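Local coordinates for protein beta-lactamase (PDB 3P09) that probably hydrolyses beta-lactams with water to give substituted beta-amino acids, as a class A beta-lactamase linked to antibiotic resistance, at residues S27-N30 and L31-Y35; A159-P162 and E163-Y166; K179-T182 and K183-Y186; S219-K222 and D223-I226. One frame throughout, in Å; residues are numbered along the deposited sequence.

Contact 1 of 4, residues S27-N30 and L31-Y35; sequences SFKN and LENKY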
ATOM      1  N   SER A  27     -21.505 -10.922   5.362  1.00 30.48           N
ATOM      2  CA  SER A  27     -21.568  -9.664   4.633  1.00 36.09           C
ATOM      3  C   SER A  27     -20.463  -9.541   3.582  1.00 26.89           C
ATOM      4  O   SER A  27     -20.693  -9.039   2.483  1.00 30.29           O
ATOM      5  CB  SER A  27     -21.543  -8.481   5.602  1.00 44.37           C
ATOM      6  OG  SER A  27     -22.806  -8.340   6.226  1.00 45.32           O
ATOM      7  N   PHE A  28     -19.266 -10.008   3.908  1.00 27.88           N
ATOM      8  CA  PHE A  28     -18.186  -9.986   2.928  1.00 25.56           C
ATOM      9  C   PHE A  28     -18.488 -10.955   1.786  1.00 29.55           C
ATOM     10  O   PHE A  28     -18.249 -10.647   0.623  1.00 28.68           O
ATOM     11  CB  PHE A  28     -16.851 -10.306   3.600  1.00 24.27           C
ATOM     12  CG  PHE A  28     -16.436  -9.275   4.618  1.00 28.55           C
ATOM     13  CD1 PHE A  28     -16.613  -7.924   4.362  1.00 31.99           C
ATOM     14  CD2 PHE A  28     -15.897  -9.654   5.837  1.00 29.87           C
ATOM     15  CE1 PHE A  28     -16.246  -6.970   5.298  1.00 34.76           C
ATOM     16  CE2 PHE A  28     -15.522  -8.700   6.784  1.00 30.92           C
ATOM     17  CZ  PHE A  28     -15.695  -7.358   6.513  1.00 28.07           C
ATOM     18  N   LYS A  29     -19.023 -12.126   2.123  1.00 28.99           N
ATOM     19  CA  LYS A  29     -19.447 -13.092   1.112  1.00 29.67           C
ATOM     20  C   LYS A  29     -20.515 -12.527   0.171  1.00 28.66           C
ATOM     21  O   LYS A  29     -20.521 -12.819  -1.024  1.00 32.31           O
ATOM     22  CB  LYS A  29     -19.972 -14.376   1.774  1.00 32.32           C
ATOM     23  CG  LYS A  29     -20.430 -15.441   0.786  1.00 37.13           C
ATOM     24  CD  LYS A  29     -19.272 -15.978  -0.042  1.00 43.88           C
ATOM     25  CE  LYS A  29     -19.756 -17.055  -1.003  1.00 57.26           C
ATOM     26  NZ  LYS A  29     -18.641 -17.775  -1.676  1.00 58.86           N
ATOM     27  N   ASN A  30     -21.427 -11.723   0.709  1.00 33.45           N
ATOM     28  CA  ASN A  30     -22.424 -11.075  -0.131  1.00 31.53           C
ATOM     29  C   ASN A  30     -21.780 -10.132  -1.146  1.00 30.50           C
ATOM     30  O   ASN A  30     -22.229 -10.044  -2.290  1.00 28.07           O
ATOM     31  CB  ASN A  30     -23.475 -10.345   0.712  1.00 46.08           C
ATOM     32  CG  ASN A  30     -24.399 -11.303   1.452  1.00 63.76           C
ATOM     33  OD1 ASN A  30     -24.531 -12.475   1.081  1.00 61.59           O
ATOM     34  ND2 ASN A  30     -25.052 -10.806   2.503  1.00 71.00           N
ATOM     35  N   LEU A  31     -20.720  -9.438  -0.733  1.00 28.82           N
ATOM     36  CA  LEU A  31     -20.016  -8.556  -1.660  1.00 28.65           C
ATOM     37  C   LEU A  31     -19.408  -9.346  -2.813  1.00 31.32           C
ATOM     38  O   LEU A  31     -19.439  -8.899  -3.963  1.00 29.88           O
ATOM     39  CB  LEU A  31     -18.930  -7.746  -0.940  1.00 26.53           C
ATOM     40  CG  LEU A  31     -19.390  -6.786   0.165  1.00 23.32           C
ATOM     41  CD1 LEU A  31     -18.175  -6.103   0.797  1.00 20.58           C
ATOM     42  CD2 LEU A  31     -20.358  -5.750  -0.385  1.00 26.87           C
ATOM     43  N   GLU A  32     -18.850 -10.516  -2.503  1.00 29.30           N
ATOM     44  CA  GLU A  32     -18.270 -11.384  -3.527  1.00 32.31           C
ATOM     45  C   GLU A  32     -19.322 -11.883  -4.516  1.00 33.36           C
ATOM     46  O   GLU A  32     -19.094 -11.888  -5.725  1.00 32.92           O
ATOM     47  CB  GLU A  32     -17.521 -12.561  -2.883  1.00 26.64           C
ATOM     48  CG  GLU A  32     -16.159 -12.139  -2.328  1.00 25.72           C
ATOM     49  CD  GLU A  32     -15.478 -13.204  -1.482  1.00 29.50           C
ATOM     50  OE1 GLU A  32     -16.155 -14.150  -1.034  1.00 29.50           O
ATOM     51  OE2 GLU A  32     -14.250 -13.087  -1.252  1.00 27.25           O
ATOM     52  N   ASN A  33     -20.469 -12.298  -3.993  1.00 29.05           N
ATOM     53  CA  ASN A  33     -21.584 -12.744  -4.821  1.00 34.62           C
ATOM     54  C   ASN A  33     -22.064 -11.634  -5.741  1.00 37.41           C
ATOM     55  O   ASN A  33     -22.406 -11.860  -6.903  1.00 34.09           O
ATOM     56  CB  ASN A  33     -22.743 -13.188  -3.934  1.00 36.39           C
ATOM     57  CG  ASN A  33     -22.456 -14.492  -3.215  1.00 41.88           C
ATOM     58  OD1 ASN A  33     -21.635 -15.287  -3.664  1.00 38.43           O
ATOM     59  ND2 ASN A  33     -23.137 -14.720  -2.091  1.00 44.01           N
ATOM     60  N   LYS A  34     -22.087 -10.427  -5.194  1.00 31.23           N
ATOM     61  CA  LYS A  34     -22.575  -9.262  -5.903  1.00 34.28           C
ATOM     62  C   LYS A  34     -21.635  -8.857  -7.042  1.00 31.01           C
ATOM     63  O   LYS A  34     -22.090  -8.521  -8.141  1.00 29.12           O
ATOM     64  CB  LYS A  34     -22.744  -8.116  -4.898  1.00 39.21           C
ATOM     65  CG  LYS A  34     -23.362  -6.851  -5.435  1.00 41.88           C
ATOM     66  CD  LYS A  34     -23.587  -5.871  -4.281  1.00 45.20           C
ATOM     67  CE  LYS A  34     -24.021  -4.500  -4.766  1.00 38.34           C
ATOM     68  NZ  LYS A  34     -23.880  -3.482  -3.690  1.00 38.27           N
ATOM     69  N   TYR A  35     -20.327  -8.906  -6.790  1.00 25.19           N
ATOM     70  CA  TYR A  35     -19.358  -8.342  -7.734  1.00 25.49           C
ATOM     71  C   TYR A  35     -18.423  -9.346  -8.428  1.00 26.42           C
ATOM     72  O   TYR A  35     -17.596  -8.954  -9.260  1.00 26.53           O
ATOM     73  CB  TYR A  35     -18.508  -7.287  -7.029  1.00 26.52           C
ATOM     74  CG  TYR A  35     -19.248  -6.031  -6.688  1.00 26.60           C
ATOM     75  CD1 TYR A  35     -19.746  -5.202  -7.681  1.00 23.40           C
ATOM     76  CD2 TYR A  35     -19.434  -5.654  -5.365  1.00 31.73           C
ATOM     77  CE1 TYR A  35     -20.417  -4.029  -7.363  1.00 30.08           C
ATOM     78  CE2 TYR A  35     -20.104  -4.497  -5.040  1.00 30.12           C
ATOM     79  CZ  TYR A  35     -20.595  -3.687  -6.035  1.00 32.90           C
ATOM     80  OH  TYR A  35     -21.254  -2.526  -5.688  1.00 37.13           O
TER
HETATM   81  O   HOH W   1     -17.208 -15.934  -2.632  1.00 39.91           O
HETATM   82  O   HOH W   2     -25.708 -13.135  -1.833  1.00 50.06           O

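Contact 2 of 4, residues A159-P162 and E163-Y166; sequences ADEP and EINY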
ATOM      1  N   ALA A 159       9.635  -7.540  -9.476  1.00 22.19           N
ATOM      2  CA  ALA A 159       9.818  -6.486 -10.462  1.00 30.15           C
ATOM      3  C   ALA A 159       9.402  -5.126  -9.915  1.00 29.17           C
ATOM      4  O   ALA A 159       8.744  -5.027  -8.880  1.00 23.64           O
ATOM      5  CB  ALA A 159       9.036  -6.812 -11.739  1.00 29.32           C
ATOM      6  N   ASP A 160       9.808  -4.078 -10.618  1.00 30.42           N
ATOM      7  CA  ASP A 160       9.351  -2.737 -10.300  1.00 28.17           C
ATOM      8  C   ASP A 160       8.271  -2.335 -11.308  1.00 28.15           C
ATOM      9  O   ASP A 160       7.587  -3.209 -11.837  1.00 27.61           O
ATOM     10  CB  ASP A 160      10.521  -1.751 -10.214  1.00 31.17           C
ATOM     11  CG  ASP A 160      11.339  -1.685 -11.484  1.00 35.31           C
ATOM     12  OD1 ASP A 160      10.817  -2.069 -12.555  1.00 33.41           O
ATOM     13  OD2 ASP A 160      12.501  -1.223 -11.406  1.00 43.25           O
ATOM     14  N   GLU A 161       8.096  -1.038 -11.556  1.00 21.09           N
ATOM     15  CA  GLU A 161       6.986  -0.560 -12.385  1.00 22.79           C
ATOM     16  C   GLU A 161       7.371  -0.535 -13.846  1.00 24.26           C
ATOM     17  O   GLU A 161       8.466  -0.098 -14.180  1.00 28.91           O
ATOM     18  CB  GLU A 161       6.559   0.868 -11.971  1.00 27.45           C
ATOM     19  CG  GLU A 161       5.796   0.983 -10.641  1.00 36.89           C
ATOM     20  CD  GLU A 161       4.321   0.662 -10.779  1.00 49.64           C
ATOM     21  OE1 GLU A 161       3.788   0.785 -11.900  1.00 60.30           O
ATOM     22  OE2 GLU A 161       3.688   0.285  -9.770  1.00 58.01           O
ATOM     23  N   PRO A 162       6.450  -0.950 -14.732  1.00 28.43           N
ATOM     24  CA  PRO A 162       5.085  -1.389 -14.423  1.00 24.97           C
ATOM     25  C   PRO A 162       4.921  -2.912 -14.330  1.00 28.33           C
ATOM     26  O   PRO A 162       3.810  -3.404 -14.085  1.00 24.03           O
ATOM     27  CB  PRO A 162       4.295  -0.878 -15.626  1.00 25.63           C
ATOM     28  CG  PRO A 162       5.250  -0.961 -16.748  1.00 28.68           C
ATOM     29  CD  PRO A 162       6.639  -0.757 -16.180  1.00 31.70           C
ATOM     30  N   GLU A 163       6.007  -3.650 -14.512  1.00 22.28           N
ATOM     31  CA  GLU A 163       5.923  -5.116 -14.568  1.00 23.08           C
ATOM     32  C   GLU A 163       5.319  -5.727 -13.293  1.00 25.71           C
ATOM     33  O   GLU A 163       4.682  -6.771 -13.355  1.00 27.86           O
ATOM     34  CB  GLU A 163       7.292  -5.742 -14.871  1.00 22.48           C
ATOM     35  CG  GLU A 163       7.241  -7.263 -14.990  1.00 25.14           C
ATOM     36  CD  GLU A 163       8.547  -7.889 -15.451  1.00 32.87           C
ATOM     37  OE1 GLU A 163       9.603  -7.225 -15.360  1.00 33.69           O
ATOM     38  OE2 GLU A 163       8.512  -9.058 -15.906  1.00 32.47           O
ATOM     39  N   ILE A 164       5.518  -5.070 -12.152  1.00 28.87           N
ATOM     40  CA  ILE A 164       4.950  -5.521 -10.875  1.00 23.46           C
ATOM     41  C   ILE A 164       3.444  -5.752 -10.979  1.00 24.62           C
ATOM     42  O   ILE A 164       2.867  -6.523 -10.213  1.00 24.16           O
ATOM     43  CB  ILE A 164       5.234  -4.502  -9.731  1.00 24.47           C
ATOM     44  CG1 ILE A 164       4.634  -4.958  -8.394  1.00 30.51           C
ATOM     45  CG2 ILE A 164       4.627  -3.128 -10.057  1.00 22.49           C
ATOM     46  CD1 ILE A 164       5.340  -6.064  -7.721  1.00 32.41           C
ATOM     47  N   ASN A 165       2.800  -5.082 -11.926  1.00 23.74           N
ATOM     48  CA  ASN A 165       1.347  -5.150 -12.045  1.00 22.14           C
ATOM     49  C   ASN A 165       0.810  -6.431 -12.680  1.00 28.51           C
ATOM     50  O   ASN A 165      -0.395  -6.696 -12.637  1.00 26.82           O
ATOM     51  CB  ASN A 165       0.830  -3.942 -12.830  1.00 15.50           C
ATOM     52  CG  ASN A 165       1.007  -2.655 -12.069  1.00 25.53           C
ATOM     53  OD1 ASN A 165       0.626  -2.561 -10.911  1.00 25.00           O
ATOM     54  ND2 ASN A 165       1.611  -1.670 -12.701  1.00 25.93           N
ATOM     55  N   TYR A 166       1.695  -7.217 -13.278  1.00 27.12           N
ATOM     56  CA  TYR A 166       1.268  -8.386 -14.042  1.00 31.71           C
ATOM     57  C   TYR A 166       1.419  -9.648 -13.231  1.00 28.71           C
ATOM     58  O   TYR A 166       2.504  -9.970 -12.748  1.00 28.55           O
ATOM     59  CB  TYR A 166       2.078  -8.518 -15.319  1.00 33.34           C
ATOM     60  CG  TYR A 166       2.318  -7.191 -15.987  1.00 41.03           C
ATOM     61  CD1 TYR A 166       1.320  -6.230 -16.035  1.00 36.79           C
ATOM     62  CD2 TYR A 166       3.552  -6.894 -16.555  1.00 51.37           C
ATOM     63  CE1 TYR A 166       1.541  -4.996 -16.630  1.00 38.09           C
ATOM     64  CE2 TYR A 166       3.781  -5.673 -17.166  1.00 51.84           C
ATOM     65  CZ  TYR A 166       2.771  -4.731 -17.198  1.00 49.39           C
ATOM     66  OH  TYR A 166       3.007  -3.521 -17.802  1.00 51.77           O
TER
HETATM   67  O   HOH W   3       8.966  -2.993 -14.874  1.00 27.83           O

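Contact 3 of 4, residues K179-T182 and K183-Y186; sequences KAIT and KDIY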
ATOM      1  N   LYS A 179      -3.357 -10.286   5.444  1.00 18.94           N
ATOM      2  CA  LYS A 179      -2.714 -10.351   6.752  1.00 15.96           C
ATOM      3  C   LYS A 179      -1.297  -9.780   6.698  1.00 20.54           C
ATOM      4  O   LYS A 179      -0.923  -8.929   7.505  1.00 20.80           O
ATOM      5  CB  LYS A 179      -2.708 -11.807   7.261  1.00 20.40           C
ATOM      6  CG  LYS A 179      -2.228 -11.991   8.689  1.00 30.04           C
ATOM      7  CD  LYS A 179      -2.322 -13.459   9.101  1.00 42.56           C
ATOM      8  CE  LYS A 179      -1.783 -13.667  10.513  1.00 55.70           C
ATOM      9  NZ  LYS A 179      -1.839 -15.091  10.954  1.00 56.67           N
ATOM     10  N   ALA A 180      -0.512 -10.230   5.723  1.00 23.47           N
ATOM     11  CA  ALA A 180       0.889  -9.850   5.660  1.00 23.97           C
ATOM     12  C   ALA A 180       1.049  -8.353   5.426  1.00 23.10           C
ATOM     13  O   ALA A 180       1.846  -7.685   6.097  1.00 19.61           O
ATOM     14  CB  ALA A 180       1.631 -10.656   4.571  1.00 21.81           C
ATOM     15  N   ILE A 181       0.297  -7.829   4.467  1.00 18.41           N
ATOM     16  CA  ILE A 181       0.472  -6.443   4.061  1.00 14.09           C
ATOM     17  C   ILE A 181      -0.036  -5.496   5.144  1.00 18.69           C
ATOM     18  O   ILE A 181       0.496  -4.411   5.308  1.00 18.34           O
ATOM     19  CB  ILE A 181      -0.215  -6.136   2.723  1.00 19.39           C
ATOM     20  CG1 ILE A 181       0.384  -4.865   2.114  1.00 20.15           C
ATOM     21  CG2 ILE A 181      -1.738  -6.025   2.901  1.00 19.78           C
ATOM     22  CD1 ILE A 181       1.848  -5.046   1.727  1.00 19.84           C
ATOM     23  N   THR A 182      -1.031  -5.936   5.913  1.00 16.43           N
ATOM     24  CA  THR A 182      -1.611  -5.110   6.972  1.00 20.57           C
ATOM     25  C   THR A 182      -0.719  -5.113   8.215  1.00 20.46           C
ATOM     26  O   THR A 182      -0.508  -4.077   8.831  1.00 20.32           O
ATOM     27  CB  THR A 182      -3.057  -5.574   7.334  1.00 20.05           C
ATOM     28  OG1 THR A 182      -3.893  -5.450   6.183  1.00 21.14           O
ATOM     29  CG2 THR A 182      -3.665  -4.723   8.447  1.00 18.54           C
ATOM     30  N   LYS A 183      -0.206  -6.280   8.595  1.00 21.82           N
ATOM     31  CA  LYS A 183       0.828  -6.336   9.628  1.00 22.52           C
ATOM     32  C   LYS A 183       2.022  -5.442   9.237  1.00 22.19           C
ATOM     33  O   LYS A 183       2.617  -4.775  10.084  1.00 21.34           O
ATOM     34  CB  LYS A 183       1.277  -7.785   9.879  1.00 20.80           C
ATOM     35  CG  LYS A 183       0.216  -8.643  10.593  1.00 19.64           C
ATOM     36  CD  LYS A 183       0.788  -9.950  11.166  1.00 30.63           C
ATOM     37  CE  LYS A 183       1.678 -10.647  10.177  1.00 44.57           C
ATOM     38  NZ  LYS A 183       2.491 -11.734  10.815  1.00 52.33           N
ATOM     39  N   ASP A 184       2.360  -5.414   7.950  1.00 18.63           N
ATOM     40  CA  ASP A 184       3.494  -4.602   7.487  1.00 19.65           C
ATOM     41  C   ASP A 184       3.296  -3.111   7.728  1.00 21.45           C
ATOM     42  O   ASP A 184       4.188  -2.433   8.225  1.00 24.52           O
ATOM     43  CB  ASP A 184       3.742  -4.798   5.991  1.00 21.91           C
ATOM     44  CG  ASP A 184       4.359  -6.143   5.670  1.00 27.07           C
ATOM     45  OD1 ASP A 184       4.855  -6.821   6.603  1.00 22.36           O
ATOM     46  OD2 ASP A 184       4.355  -6.512   4.476  1.00 24.70           O
ATOM     47  N   ILE A 185       2.137  -2.593   7.340  1.00 21.71           N
ATOM     48  CA  ILE A 185       1.923  -1.152   7.464  1.00 21.08           C
ATOM     49  C   ILE A 185       1.847  -0.773   8.940  1.00 20.36           C
ATOM     50  O   ILE A 185       2.320   0.285   9.341  1.00 19.10           O
ATOM     51  CB  ILE A 185       0.669  -0.674   6.680  1.00 18.55           C
ATOM     52  CG1 ILE A 185       0.765   0.831   6.390  1.00 18.60           C
ATOM     53  CG2 ILE A 185      -0.611  -1.001   7.432  1.00 20.91           C
ATOM     54  CD1 ILE A 185      -0.297   1.331   5.400  1.00 18.10           C
ATOM     55  N   TYR A 186       1.274  -1.651   9.755  1.00 20.03           N
ATOM     56  CA  TYR A 186       1.172  -1.380  11.196  1.00 17.06           C
ATOM     57  C   TYR A 186       2.558  -1.378  11.822  1.00 18.09           C
ATOM     58  O   TYR A 186       2.895  -0.511  12.630  1.00 22.78           O
ATOM     59  CB  TYR A 186       0.323  -2.451  11.887  1.00 19.26           C
ATOM     60  CG  TYR A 186       0.040  -2.134  13.339  1.00 21.40           C
ATOM     61  CD1 TYR A 186       0.890  -2.573  14.349  1.00 29.93           C
ATOM     62  CD2 TYR A 186      -1.067  -1.374  13.697  1.00 26.34           C
ATOM     63  CE1 TYR A 186       0.632  -2.273  15.689  1.00 28.77           C
ATOM     64  CE2 TYR A 186      -1.328  -1.063  15.022  1.00 29.11           C
ATOM     65  CZ  TYR A 186      -0.478  -1.516  16.013  1.00 33.78           C
ATOM     66  OH  TYR A 186      -0.751  -1.206  17.324  1.00 30.48           O
TER

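Contact 4 of 4, residues S219-K222 and D223-I226; sequences SMPK and DWII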
ATOM      1  N   SER A 219     -15.542   5.834   3.315  1.00 24.25           N
ATOM      2  CA  SER A 219     -16.521   5.245   4.211  1.00 25.19           C
ATOM      3  C   SER A 219     -16.215   5.454   5.688  1.00 29.47           C
ATOM      4  O   SER A 219     -16.991   5.027   6.541  1.00 31.18           O
ATOM      5  CB  SER A 219     -16.665   3.747   3.925  1.00 26.54           C
ATOM      6  OG  SER A 219     -17.122   3.535   2.599  1.00 27.87           O
HETATM    7  N   MSE A 220     -15.083   6.083   5.984  1.00 27.77           N
HETATM    8  CA  MSE A 220     -14.693   6.368   7.360  1.00 29.22           C
HETATM    9  C   MSE A 220     -15.538   7.533   7.883  1.00 30.42           C
HETATM   10  O   MSE A 220     -15.856   8.466   7.141  1.00 29.68           O
HETATM   11  CB  MSE A 220     -13.188   6.717   7.447  1.00 37.57           C
HETATM   12  CG  MSE A 220     -12.170   5.520   7.389  1.00 21.50           C
HETATM   13 SE   MSE A 220     -12.779   3.998   8.379  0.78 48.70          SE
HETATM   14  CE  MSE A 220     -13.563   2.980   6.907  1.00 53.25           C
ATOM     15  N   PRO A 221     -15.913   7.487   9.169  1.00 23.69           N
ATOM     16  CA  PRO A 221     -16.508   8.696   9.750  1.00 32.40           C
ATOM     17  C   PRO A 221     -15.561   9.869   9.549  1.00 37.48           C
ATOM     18  O   PRO A 221     -14.343   9.703   9.608  1.00 37.66           O
ATOM     19  CB  PRO A 221     -16.627   8.351  11.232  1.00 34.79           C
ATOM     20  CG  PRO A 221     -16.700   6.862  11.261  1.00 32.13           C
ATOM     21  CD  PRO A 221     -15.787   6.405  10.156  1.00 22.76           C
ATOM     22  N   LYS A 222     -16.113  11.050   9.312  1.00 55.48           N
ATOM     23  CA  LYS A 222     -15.305  12.193   8.890  1.00 64.69           C
ATOM     24  C   LYS A 222     -14.334  12.727   9.954  1.00 52.99           C
ATOM     25  O   LYS A 222     -13.371  13.422   9.627  1.00 48.56           O
ATOM     26  CB  LYS A 222     -16.213  13.293   8.334  1.00 78.95           C
ATOM     27  CG  LYS A 222     -17.082  12.784   7.184  1.00 89.00           C
ATOM     28  CD  LYS A 222     -18.129  13.789   6.741  1.00 96.96           C
ATOM     29  CE  LYS A 222     -19.035  13.186   5.676  1.00100.32           C
ATOM     30  NZ  LYS A 222     -19.947  14.197   5.070  1.00103.47           N
ATOM     31  N   ASP A 223     -14.570  12.378  11.216  1.00 46.57           N
ATOM     32  CA  ASP A 223     -13.658  12.750  12.297  1.00 48.69           C
ATOM     33  C   ASP A 223     -12.591  11.683  12.594  1.00 42.62           C
ATOM     34  O   ASP A 223     -11.797  11.830  13.529  1.00 46.80           O
ATOM     35  CB  ASP A 223     -14.436  13.092  13.570  1.00 54.92           C
ATOM     36  CG  ASP A 223     -15.491  12.055  13.903  1.00 71.03           C
ATOM     37  OD1 ASP A 223     -16.179  11.582  12.973  1.00 74.05           O
ATOM     38  OD2 ASP A 223     -15.635  11.716  15.096  1.00 75.97           O
ATOM     39  N   TRP A 224     -12.581  10.608  11.812  1.00 28.25           N
ATOM     40  CA  TRP A 224     -11.500   9.633  11.887  1.00 25.87           C
ATOM     41  C   TRP A 224     -10.362  10.037  10.947  1.00 35.11           C
ATOM     42  O   TRP A 224     -10.605  10.405   9.803  1.00 34.29           O
ATOM     43  CB  TRP A 224     -12.007   8.223  11.540  1.00 24.92           C
ATOM     44  CG  TRP A 224     -12.950   7.660  12.583  1.00 30.90           C
ATOM     45  CD1 TRP A 224     -13.609   8.359  13.564  1.00 29.70           C
ATOM     46  CD2 TRP A 224     -13.321   6.287  12.753  1.00 30.46           C
ATOM     47  NE1 TRP A 224     -14.374   7.500  14.331  1.00 25.86           N
ATOM     48  CE2 TRP A 224     -14.211   6.224  13.852  1.00 34.86           C
ATOM     49  CE3 TRP A 224     -12.987   5.105  12.088  1.00 29.40           C
ATOM     50  CZ2 TRP A 224     -14.769   5.023  14.291  1.00 33.37           C
ATOM     51  CZ3 TRP A 224     -13.546   3.916  12.522  1.00 36.40           C
ATOM     52  CH2 TRP A 224     -14.429   3.885  13.616  1.00 28.67           C
ATOM     53  N   ILE A 225      -9.125   9.976  11.436  1.00 29.84           N
ATOM     54  CA  ILE A 225      -7.971  10.333  10.618  1.00 25.62           C
ATOM     55  C   ILE A 225      -7.440   9.102   9.901  1.00 26.11           C
ATOM     56  O   ILE A 225      -7.398   8.021  10.477  1.00 23.99           O
ATOM     57  CB  ILE A 225      -6.860  10.943  11.471  1.00 25.05           C
ATOM     58  CG1 ILE A 225      -7.380  12.172  12.218  1.00 34.85           C
ATOM     59  CG2 ILE A 225      -5.673  11.332  10.603  1.00 24.82           C
ATOM     60  CD1 ILE A 225      -6.411  12.700  13.239  1.00 36.67           C
ATOM     61  N   ILE A 226      -7.037   9.259   8.642  1.00 19.49           N
ATOM     62  CA  ILE A 226      -6.537   8.121   7.878  1.00 19.07           C
ATOM     63  C   ILE A 226      -5.311   8.481   7.039  1.00 26.15           C
ATOM     64  O   ILE A 226      -5.155   9.626   6.605  1.00 21.97           O
ATOM     65  CB  ILE A 226      -7.652   7.508   6.985  1.00 39.24           C
ATOM     66  CG1 ILE A 226      -7.078   6.480   6.015  1.00 41.16           C
ATOM     67  CG2 ILE A 226      -8.384   8.584   6.207  1.00 46.17           C
ATOM     68  CD1 ILE A 226      -8.143   5.783   5.190  1.00 43.24           C
TER

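Contact 1 of 4, residues S27-N30 and L31-Y35
Ser27 turns its carbonyl oxygen to Leu31 N, one of a run of i to i+4 backbone hydrogen bonds in helix 24-35, whose side chains show how neighbours three and four residues apart share a helix surface. Leu31 also brings its branch point close, CG lying 3.5 Å from Ser27 O. Phe28 continues the series by accepting the amide of Glu32, and its ring is met at the edge, near the ring plane, by a methyl of Leu31, with the two CD1 atoms 4.3 Å apart. Lys29 O receives Asn33 N over 3.0 Å. The side chain of Lys29 bends at chi2 (66°), which carries it past Glu32 at about a right angle and sets its CD 3.7 Å from Glu32 OE1. Further out, Lys29 CE lies 3.7 Å from Asn33 OD1. Lys29 NZ and Glu32 OE1 stay 4.4 Å apart, too far for a salt bridge, and a water spans them, accepting from the lysine and donating to the carboxylate. Glu32 has further partners outside the turn: Ile39 N for OE2 and Tyr54 OH for OE1. Asn30 O accepts Lys34 N, while a second water donates to Asn30 OD1 and accepts from Asn33 ND2 at 3.0 Å, joining two amides whose planes differ by 42°. Lys34 NZ and Tyr35 OH both bond to the side chain of Gln276. The helix thus lies along helix 271-289, with Ser27 on Leu280 and Leu31 on Gln276 and Ala277, while Phe28 and Glu32 turn to strands 53-54 and 38-44.

Contact 2 of 4, residues A159-P162 and E163-Y166
Glu161 and Asn165 face each other across a turn in what corresponds to the omega loop of class A beta-lactamases, where, as here, a glutamate precedes a proline through a cis peptide bond. Glu161 folds back through a bend at chi2 (-82°), bringing its carboxylate to the side chains of Ile164 and Asn165 in the short 3-10 segment 163-165. Asn165 ND2 makes a weak hydrogen bond of 3.4 Å to Glu161 OE1, the carboxylate and amide planes standing 64° apart. The other oxygen, Glu161 OE2, lies 3.6 Å from Ile164 CG2 and has a weak hydrogen bond to Ser64 and a long, weak ion pair with Lys67. This placement is consistent with the glutamate that activates water in relatives. Ile164 sends CG1 anti to its backbone N (chi1 179°), so that CD1 runs beside Ala159 O, a buried oxygen with no polar partner in the model. Glu163 is extended, and its CG and OE1 each lie against Ala159 CB. The backbone closes the turn: Ile164 N reaches Asp160 O at 2.8 Å, and Asn165 N donates to Pro162 O. A water donates to Asp160 OD1 and accepts from Glu163 N. Pro162 and Tyr166 run side by side, CG of the proline 3.6 Å from the tyrosine OH, while Pro162 O sits 3.5 Å above one face of the Tyr166 ring, offset toward its rim.

Contact 3 of 4, residues K179-T182 and K183-Y186
Asp184 lays one face of its carboxylate over Ala180 O: Asp184 CG is 3.0 Å from Ala180 O. Asp184 OD1 and OD2 are each 3.2 Å from Ala180 O, an approach that brings acceptors together, and no hydrogen bond joins them. Placing CG beside the backbone N (chi1 -73°) folds the group back along the helix into this position, while OD2 comes within 4.0 Å of Ile181 CD1, the two side chains crossing at about a right angle. OD2 also lies close to OD2 of Asp152, a pairing of like charges that would be eased if one of the two carboxylates held a proton. The Tyr186 ring points off the turn and meets that of Phe190 at about 55°, with Leu44 also against the side chain. All this belongs to helix 178-190, which packs against both helix 66-80 and the five-stranded antiparallel sheet: Ile181 and Ile185 touch Phe68 of the helix and Val242 of the sheet, and Thr182 reaches Tyr42. Four i to i+4 bonds run through the turn, Lys183 N to Lys179 O being the straightest at 170°. Thr182 adds a side-chain bond of the same spacing, its OG1 donating to Pro178 O. Lys183 CG lies 3.3 Å from Lys179 O. A bend at chi3 then brings Lys183 CE 4.4 Å from Lys179 CG. Lys179 NZ has a long, weak ion pair with a sulfate. On the next turn, Ile185 CG2 rests 3.4 Å from Thr182 O.

Contact 4 of 4, residues S219-K222 and D223-I226
Pro221 and Trp224 open and close a type I beta turn, in which Trp224 N donates to Pro221 O over 3.0 Å. The same two residues also meet through their side chains, which makes the turn a compact example of a proline paired with an aromatic ring. Pro221 lies over one face of the indole: its CG stands 3.7 Å from the centroid of the five-membered ring of Trp224 and only 13° off the normal, a CH-pi contact. CD of the proline lies over the six-membered side, 3.6 Å from Trp224 CD2. With CG of Trp224 beside its backbone N (chi1 -68°), the indole is folded back under the proline that starts the turn. Met220, present as selenomethionine, adds a Met-aromatic contact. Its chain bends at chi2 and chi3 and crosses the tryptophan at about a right angle, bringing SE 3.9 Å from Trp224 CE3. That approach is oblique to the six-membered ring, 67° from its normal. Within the turn, Asp223 curls back so that its OD1 lies 3.7 Å from Pro221 CB. The segment leads into strand 225-232 at the margin of the five-stranded sheet, where Trp224 also rests on Ile245 and on Thr286 of helix 271-289, and Met220 on Ile245 and Ala282. Apart from the single turn bond, the contact depends on dispersion and on proline C-H groups, probably slightly polarised by the ring nitrogen, most of all at CD, facing the electron-rich indole.

Along the chain the four contacts follow in series, each within one short stretch, and none touches another. Contact 1, on helix 24-35, and contact 4, leading into strand 225-232, are about 24 Å apart between centres, yet both pack on helix 271-289. Contact 3, on helix 178-190, lies nearest the middle of the chain, about 20 Å from the centres of contacts 2 and 4, and packs on the opposite side of the sheet from helix 271-289. Contacts 2 and 3 both touch helix 66-80. Contact 2, about 31 Å from contact 4, is the one beside the probable active site, while the others join helices and turns to the sheet.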